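PDB 5J90: RagB/SusD domain protein, which binds chitin as a SusD homolog of Flavobacterium johnsoniae, probably at the cell surface as part of a chitin-utilization system. Local coordinates for residues 225-230 with 346-351; 335-340 with 355-360; 199-204 with 232-237. All coordinates share one frame; numbering follows the deposited sequence.

Contact 1: residues 225-230 with 346-351; sequences EAEKAV and GWNMGG
M349 and V230 meet at the apolar centre, the methionine methyl CE lying 3.8 Å from V230 CG2 with the two side chains crossing at about a right angle. The backbone of M349 sends CB away from helix 219-231, but the chain bends about CB-CG (chi2 -72°), which places SD, and again about CG-SD (chi3 103°), which swings CE back; this methyl lies 4.1 Å from A226 CB, and a flexible thioether suits the return. A226 CB touches the six-membered ring of W347, 3.6 Å from CZ3; with so small a side chain the helix can come close to the indole. Further out, E227 extends its carboxylate to the loop backbone, where N348 N donates to E227 OE2 at 2.8 Å, a nearly straight bond (163°) received on the anti side. E227 OE1 is held by K223 in a salt bridge, giving each oxygen its own partner. At the polar edge one water donates to both E227 O and N348 O. N348 is the centre of an inverse gamma turn, and G346, with positive phi, closes the preceding helix in a Schellman motif: a helix-terminating connection within a helical hairpin, laid against another helix in the largely helical SusD fold.

Contact 2: residues 335-340 with 355-360; sequences AYFLRA and ELYEAG
Y336 and G360 bring the two helices together: the tyrosine CB lies 3.5 Å from G360 CA, and the backbones approach closely enough for the short helical axes to pass 7.8 Å apart, nearly antiparallel at 164°. With CG of Y336 anti to its carbonyl carbon (chi1 -73°), the ring starts 3.9 Å from G360 CA. Glycine is needed here, because a CB on G360 would run into F337 CE1 and crowd Y336 CB. Instead, G360 CA sits over the face of the F337 ring in a CH-pi contact, 4.1 Å from the ring centroid. The methyl of A359 reaches the Y336 ring at CD2, 3.6 Å away, while L356 CD2 comes to the edge of that ring. The same L356 methyl also meets R339, lying over the centre of the guanidinium face, 3.5 Å from CZ, and thus uses the flat side of a charged group whose NE is engaged with M349 O. A340 keeps the helices close with a single methyl, 3.8 Å from L356 CB. An alanine in place of Y336 would probably leave A359 CB and L356 CD2 without the ring they pack on, and L238 O without its hydroxyl partner. Further out, other parts of the chain position the polar ends: Y336 OH bonds to L238 O and Y357 OH to V405 O. The chemistry implies an interface held by close apolar fit, in which aromatic and guanidinium groups offer carbon or flat surfaces across the helix pair and polar atoms to partners beyond it.

Contact 3: residues 199-204 with 232-237; sequences WVRFAN and QKFGVM. With EDO (1,2-ethanediol), chain F.
N204 grips Q232 and G235 as the chain leaves helix 219-231. Its amide spends both N-H bonds on the turn: ND2 donates to Q232 OE1 and, 2.9 Å away, to G235 O, with each acceptor close to the plane of the N204 amide. Q232 OE1 in turn also accepts from F234 N at 2.9 Å, the two donors arriving from opposite faces of its plane, so the glutamine side chain is fixed across the type I turn from Q232 to G235. Asparagine suits this buried place, short enough to stay against its helix yet able to bridge a side chain and a carbonyl. Packed beside it, V200 CG1 meets the edge of the F234 ring, 3.7 Å from CD2. R201 belongs to this tight part too: its CG, anti to the backbone N (chi1 -172°), lies 3.5 Å from G235 O, and beyond the bend NE donates to F234 O at 2.9 Å. The more open side begins at R201 NH2, which forms a salt bridge with E197 and also donates to a water. Here too a 1,2-ethanediol, probably from the crystallisation liquor, accepts at O2 from V236 N; a side chain on G235 would collide with this O2, while the glycine itself suits the positive phi of the turn. The loop thus runs along helix 196-213, with helix 154-177 beside Q232 and N204, and M237 and V236 reaching helix 332-344 as the chain heads for strand 244-247.

The three contacts touch one another in turn. Helix 219-231 carries contact 1 and leads directly into the loop of contact 3; A229 CB touches N204 O between them, and their centres are about 12 Å apart. The loop 346-351 of contact 1 joins the two helices that pair in contact 2, the centres again about 12 Å apart: R339 NE probably bonds M349 O, 2.9 Å away. R339 reaches contact 3 too, its CD lying 3.6 Å from V236 CG2, while the centres of contacts 2 and 3 are about 16 Å apart. Ethanediol, about 4 Å from the V230 and R339 side chains, is probably from the crystallisation liquor and is no evidence for where chitin binds.

Contact 1: residues 225-230 with 346-351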
# COMPACT_ATOMS: atom_id res chain seq x y z
N GLU A 225 5.45 -13.42 -14.65
CA GLU A 225 4.98 -14.71 -14.15
C GLU A 225 3.72 -15.18 -14.87
O GLU A 225 3.56 -16.37 -15.14
CB GLU A 225 4.79 -14.66 -12.63
CG GLU A 225 6.10 -14.45 -11.87
CD GLU A 225 7.05 -15.64 -11.93
OE1 GLU A 225 6.63 -16.75 -12.30
OE2 GLU A 225 8.25 -15.46 -11.59
N ALA A 226 2.83 -14.26 -15.24
CA ALA A 226 1.61 -14.63 -15.97
C ALA A 226 1.96 -15.17 -17.35
O ALA A 226 1.43 -16.19 -17.80
CB ALA A 226 0.68 -13.44 -16.10
N GLU A 227 2.87 -14.49 -18.02
CA GLU A 227 3.28 -14.95 -19.35
C GLU A 227 4.03 -16.29 -19.29
O GLU A 227 3.84 -17.13 -20.15
CB GLU A 227 4.05 -13.85 -20.09
CG GLU A 227 3.10 -12.72 -20.47
CD GLU A 227 3.74 -11.59 -21.25
OE1 GLU A 227 4.96 -11.38 -21.14
OE2 GLU A 227 2.98 -10.91 -21.97
N LYS A 228 4.84 -16.50 -18.25
CA LYS A 228 5.49 -17.80 -18.03
C LYS A 228 4.46 -18.93 -17.92
O LYS A 228 4.64 -20.01 -18.50
CB LYS A 228 6.35 -17.78 -16.76
CG LYS A 228 7.73 -17.19 -16.91
CD LYS A 228 8.42 -16.99 -15.54
CE LYS A 228 8.51 -18.28 -14.74
NZ LYS A 228 9.12 -18.01 -13.39
N ALA A 229 3.39 -18.68 -17.17
CA ALA A 229 2.36 -19.69 -16.94
C ALA A 229 1.78 -20.19 -18.26
O ALA A 229 1.60 -21.40 -18.47
CB ALA A 229 1.25 -19.13 -16.05
N VAL A 230 1.48 -19.24 -19.14
CA VAL A 230 0.84 -19.53 -20.41
C VAL A 230 1.84 -20.13 -21.40
O VAL A 230 1.49 -21.00 -22.21
CB VAL A 230 0.17 -18.25 -20.97
CG1 VAL A 230 -0.29 -18.46 -22.41
CG2 VAL A 230 -1.00 -17.85 -20.09
N GLY A 346 -2.90 -6.46 -22.17
CA GLY A 346 -1.98 -6.53 -23.30
C GLY A 346 -0.96 -7.66 -23.21
O GLY A 346 0.02 -7.68 -23.95
N TRP A 347 -1.18 -8.60 -22.30
CA TRP A 347 -0.22 -9.68 -22.09
C TRP A 347 -0.42 -10.86 -23.04
O TRP A 347 -1.50 -11.01 -23.63
CB TRP A 347 -0.31 -10.19 -20.65
CG TRP A 347 -0.03 -9.16 -19.60
CD1 TRP A 347 0.47 -7.89 -19.78
CD2 TRP A 347 -0.24 -9.31 -18.20
NE1 TRP A 347 0.60 -7.26 -18.56
CE2 TRP A 347 0.16 -8.11 -17.58
CE3 TRP A 347 -0.73 -10.36 -17.40
CZ2 TRP A 347 0.09 -7.92 -16.19
CZ3 TRP A 347 -0.79 -10.17 -16.02
CH2 TRP A 347 -0.39 -8.96 -15.44
N ASN A 348 0.60 -11.70 -23.17
CA ASN A 348 0.56 -12.83 -24.09
C ASN A 348 -0.22 -14.00 -23.52
O ASN A 348 0.36 -14.91 -22.91
CB ASN A 348 1.98 -13.30 -24.43
CG ASN A 348 2.74 -12.32 -25.27
OD1 ASN A 348 2.15 -11.44 -25.91
ND2 ASN A 348 4.06 -12.47 -25.31
N MET A 349 -1.53 -13.97 -23.73
CA MET A 349 -2.44 -14.91 -23.07
C MET A 349 -3.07 -15.94 -23.99
O MET A 349 -3.67 -16.90 -23.52
CB MET A 349 -3.55 -14.14 -22.35
CG MET A 349 -3.07 -13.25 -21.21
SD MET A 349 -2.54 -14.19 -19.74
CE MET A 349 -0.76 -14.10 -19.88
N GLY A 350 -2.96 -15.75 -25.31
CA GLY A 350 -3.65 -16.63 -26.25
C GLY A 350 -5.12 -16.28 -26.28
O GLY A 350 -5.91 -16.74 -25.45
N GLY A 351 -5.50 -15.43 -27.22
CA GLY A 351 -6.88 -15.06 -27.39
C GLY A 351 -7.13 -13.61 -27.06
O GLY A 351 -6.31 -12.94 -26.41
O HOH W 1 2.88 -16.19 -22.63

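Contact 2: residues 335-340 with 355-360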
# COMPACT_ATOMS: atom_id res chain seq x y z
N ALA A 335 -9.14 -20.11 -15.14
CA ALA A 335 -8.01 -19.93 -16.05
C ALA A 335 -8.39 -19.04 -17.23
O ALA A 335 -7.60 -18.19 -17.66
CB ALA A 335 -7.49 -21.27 -16.52
N TYR A 336 -9.60 -19.21 -17.77
CA TYR A 336 -10.07 -18.35 -18.85
C TYR A 336 -10.25 -16.91 -18.39
O TYR A 336 -9.90 -15.98 -19.13
CB TYR A 336 -11.38 -18.88 -19.44
CG TYR A 336 -11.20 -20.12 -20.29
CD1 TYR A 336 -11.48 -21.38 -19.77
CD2 TYR A 336 -10.73 -20.03 -21.60
CE1 TYR A 336 -11.32 -22.52 -20.54
CE2 TYR A 336 -10.56 -21.16 -22.37
CZ TYR A 336 -10.85 -22.40 -21.84
OH TYR A 336 -10.67 -23.52 -22.62
N PHE A 337 -10.79 -16.70 -17.19
CA PHE A 337 -11.01 -15.34 -16.71
C PHE A 337 -9.69 -14.65 -16.33
O PHE A 337 -9.56 -13.43 -16.47
CB PHE A 337 -12.00 -15.31 -15.55
CG PHE A 337 -13.39 -15.78 -15.94
CD1 PHE A 337 -14.07 -15.20 -17.00
CD2 PHE A 337 -14.01 -16.81 -15.25
CE1 PHE A 337 -15.35 -15.63 -17.37
CE2 PHE A 337 -15.28 -17.25 -15.61
CZ PHE A 337 -15.94 -16.65 -16.67
N LEU A 338 -8.71 -15.43 -15.88
CA LEU A 338 -7.38 -14.90 -15.65
C LEU A 338 -6.76 -14.46 -16.98
O LEU A 338 -6.22 -13.36 -17.08
CB LEU A 338 -6.50 -15.94 -14.97
CG LEU A 338 -6.74 -16.08 -13.47
CD1 LEU A 338 -6.13 -17.37 -12.98
CD2 LEU A 338 -6.14 -14.89 -12.73
N ARG A 339 -6.85 -15.33 -17.98
CA ARG A 339 -6.33 -14.99 -19.30
C ARG A 339 -7.06 -13.80 -19.92
O ARG A 339 -6.43 -12.95 -20.56
CB ARG A 339 -6.37 -16.20 -20.24
CG ARG A 339 -5.39 -17.31 -19.86
CD ARG A 339 -5.75 -18.62 -20.58
NE ARG A 339 -5.50 -18.51 -22.00
CZ ARG A 339 -6.03 -19.30 -22.94
NH1 ARG A 339 -6.89 -20.28 -22.64
NH2 ARG A 339 -5.71 -19.10 -24.19
N ALA A 340 -8.37 -13.71 -19.70
CA ALA A 340 -9.15 -12.58 -20.21
C ALA A 340 -8.64 -11.27 -19.63
O ALA A 340 -8.44 -10.29 -20.36
CB ALA A 340 -10.64 -12.76 -19.91
N GLU A 355 -12.97 -13.25 -26.36
CA GLU A 355 -13.00 -14.69 -26.62
C GLU A 355 -12.81 -15.47 -25.33
O GLU A 355 -13.50 -16.47 -25.08
CB GLU A 355 -11.88 -15.10 -27.59
CG GLU A 355 -12.04 -14.64 -29.03
CD GLU A 355 -10.81 -14.94 -29.88
OE1 GLU A 355 -9.69 -15.05 -29.32
OE2 GLU A 355 -10.96 -15.07 -31.11
N LEU A 356 -11.87 -15.02 -24.50
CA LEU A 356 -11.52 -15.71 -23.27
C LEU A 356 -12.63 -15.58 -22.22
O LEU A 356 -12.96 -16.55 -21.54
CB LEU A 356 -10.19 -15.17 -22.75
CG LEU A 356 -9.02 -15.57 -23.65
CD1 LEU A 356 -7.80 -14.69 -23.38
CD2 LEU A 356 -8.66 -17.04 -23.46
N TYR A 357 -13.23 -14.40 -22.13
CA TYR A 357 -14.39 -14.16 -21.27
C TYR A 357 -15.52 -15.11 -21.62
O TYR A 357 -16.09 -15.78 -20.75
CB TYR A 357 -14.84 -12.71 -21.44
CG TYR A 357 -16.12 -12.29 -20.75
CD1 TYR A 357 -16.20 -12.19 -19.36
CD2 TYR A 357 -17.24 -11.93 -21.50
CE1 TYR A 357 -17.36 -11.76 -18.73
CE2 TYR A 357 -18.41 -11.49 -20.88
CZ TYR A 357 -18.46 -11.40 -19.49
OH TYR A 357 -19.59 -10.96 -18.85
N GLU A 358 -15.86 -15.18 -22.91
CA GLU A 358 -16.99 -16.01 -23.32
C GLU A 358 -16.67 -17.49 -23.15
O GLU A 358 -17.56 -18.28 -22.80
CB GLU A 358 -17.40 -15.67 -24.75
CG GLU A 358 -17.94 -14.25 -24.87
CD GLU A 358 -18.51 -13.92 -26.24
OE1 GLU A 358 -18.34 -14.71 -27.19
OE2 GLU A 358 -19.14 -12.84 -26.34
N ALA A 359 -15.42 -17.87 -23.37
CA ALA A 359 -15.00 -19.25 -23.16
C ALA A 359 -15.06 -19.63 -21.68
O ALA A 359 -15.39 -20.77 -21.34
CB ALA A 359 -13.60 -19.50 -23.72
N GLY A 360 -14.75 -18.69 -20.79
CA GLY A 360 -14.84 -18.96 -19.36
C GLY A 360 -16.27 -19.21 -18.91
O GLY A 360 -16.53 -20.12 -18.11

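Contact 3: residues 199-204 with 232-237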
# COMPACT_ATOMS: atom_id res chain seq x y z
N TRP A 199 -0.71 -32.20 -13.07
CA TRP A 199 -0.14 -31.47 -11.95
C TRP A 199 0.66 -30.25 -12.42
O TRP A 199 0.59 -29.18 -11.80
CB TRP A 199 0.70 -32.40 -11.07
CG TRP A 199 -0.15 -33.15 -10.08
CD1 TRP A 199 -0.73 -34.38 -10.23
CD2 TRP A 199 -0.53 -32.68 -8.78
NE1 TRP A 199 -1.44 -34.71 -9.10
CE2 TRP A 199 -1.34 -33.68 -8.19
CE3 TRP A 199 -0.27 -31.51 -8.05
CZ2 TRP A 199 -1.88 -33.55 -6.91
CZ3 TRP A 199 -0.81 -31.39 -6.78
CH2 TRP A 199 -1.60 -32.40 -6.23
N VAL A 200 1.38 -30.38 -13.52
CA VAL A 200 2.13 -29.24 -14.06
C VAL A 200 1.17 -28.18 -14.58
O VAL A 200 1.37 -26.98 -14.33
CB VAL A 200 3.14 -29.67 -15.16
CG1 VAL A 200 3.74 -28.44 -15.84
CG2 VAL A 200 4.23 -30.55 -14.57
N ARG A 201 0.12 -28.60 -15.26
CA ARG A 201 -0.87 -27.67 -15.79
C ARG A 201 -1.55 -26.92 -14.65
O ARG A 201 -1.83 -25.71 -14.76
CB ARG A 201 -1.87 -28.43 -16.68
CG ARG A 201 -2.84 -27.54 -17.45
CD ARG A 201 -3.57 -28.33 -18.54
NE ARG A 201 -2.67 -28.78 -19.60
CZ ARG A 201 -2.37 -30.05 -19.86
NH1 ARG A 201 -2.88 -31.03 -19.13
NH2 ARG A 201 -1.55 -30.34 -20.87
N PHE A 202 -1.80 -27.61 -13.54
CA PHE A 202 -2.33 -26.95 -12.35
C PHE A 202 -1.31 -25.94 -11.82
O PHE A 202 -1.66 -24.78 -11.56
CB PHE A 202 -2.72 -27.97 -11.26
CG PHE A 202 -3.00 -27.35 -9.91
CD1 PHE A 202 -3.88 -26.28 -9.79
CD2 PHE A 202 -2.39 -27.83 -8.77
CE1 PHE A 202 -4.14 -25.70 -8.55
CE2 PHE A 202 -2.65 -27.26 -7.53
CZ PHE A 202 -3.52 -26.20 -7.43
N ALA A 203 -0.06 -26.35 -11.67
CA ALA A 203 0.98 -25.44 -11.19
C ALA A 203 1.07 -24.18 -12.06
O ALA A 203 1.21 -23.08 -11.53
CB ALA A 203 2.34 -26.14 -11.12
N ASN A 204 1.01 -24.34 -13.38
CA ASN A 204 1.02 -23.19 -14.28
C ASN A 204 -0.17 -22.26 -14.00
O ASN A 204 -0.03 -21.03 -14.00
CB ASN A 204 0.96 -23.63 -15.75
CG ASN A 204 2.18 -24.43 -16.18
OD1 ASN A 204 3.27 -24.30 -15.62
ND2 ASN A 204 2.00 -25.25 -17.21
N GLN A 232 4.50 -22.04 -20.79
CA GLN A 232 4.98 -23.37 -20.45
C GLN A 232 4.35 -24.38 -21.40
O GLN A 232 3.21 -24.19 -21.83
CB GLN A 232 4.65 -23.70 -18.98
CG GLN A 232 5.59 -24.71 -18.32
CD GLN A 232 5.22 -26.17 -18.58
OE1 GLN A 232 4.06 -26.50 -18.82
NE2 GLN A 232 6.23 -27.04 -18.53
N LYS A 233 5.07 -25.44 -21.73
CA LYS A 233 4.63 -26.35 -22.79
C LYS A 233 3.25 -26.98 -22.59
O LYS A 233 2.61 -27.37 -23.57
CB LYS A 233 5.69 -27.41 -23.10
CG LYS A 233 5.88 -28.45 -22.02
CD LYS A 233 7.03 -29.39 -22.36
CE LYS A 233 6.76 -30.19 -23.61
NZ LYS A 233 7.90 -31.12 -23.89
N PHE A 234 2.80 -27.10 -21.34
CA PHE A 234 1.48 -27.66 -21.07
C PHE A 234 0.40 -26.60 -20.85
O PHE A 234 -0.80 -26.91 -20.79
CB PHE A 234 1.55 -28.65 -19.90
CG PHE A 234 2.55 -29.75 -20.10
CD1 PHE A 234 2.45 -30.59 -21.21
CD2 PHE A 234 3.61 -29.93 -19.23
CE1 PHE A 234 3.38 -31.59 -21.42
CE2 PHE A 234 4.54 -30.93 -19.44
CZ PHE A 234 4.42 -31.77 -20.54
N GLY A 235 0.84 -25.34 -20.74
CA GLY A 235 -0.07 -24.22 -20.55
C GLY A 235 -0.95 -24.31 -19.31
O GLY A 235 -0.63 -25.02 -18.35
N VAL A 236 -2.05 -23.58 -19.34
CA VAL A 236 -2.96 -23.54 -18.20
C VAL A 236 -4.22 -24.38 -18.48
O VAL A 236 -4.40 -24.94 -19.57
CB VAL A 236 -3.30 -22.09 -17.77
CG1 VAL A 236 -2.02 -21.36 -17.36
CG2 VAL A 236 -4.04 -21.33 -18.88
N MET A 237 -5.08 -24.51 -17.47
CA MET A 237 -6.30 -25.31 -17.63
C MET A 237 -7.11 -24.88 -18.86
O MET A 237 -7.26 -23.69 -19.12
CB MET A 237 -7.19 -25.17 -16.40
CG MET A 237 -6.56 -25.65 -15.11
SD MET A 237 -7.68 -25.35 -13.74
CE MET A 237 -6.64 -25.91 -12.39
C1 EDO F . -3.49 -22.48 -23.64
O1 EDO F . -2.99 -23.80 -23.87
C2 EDO F . -3.33 -22.11 -22.17
O2 EDO F . -1.94 -21.96 -21.85
O HOH W 2 -1.03 -29.09 -23.46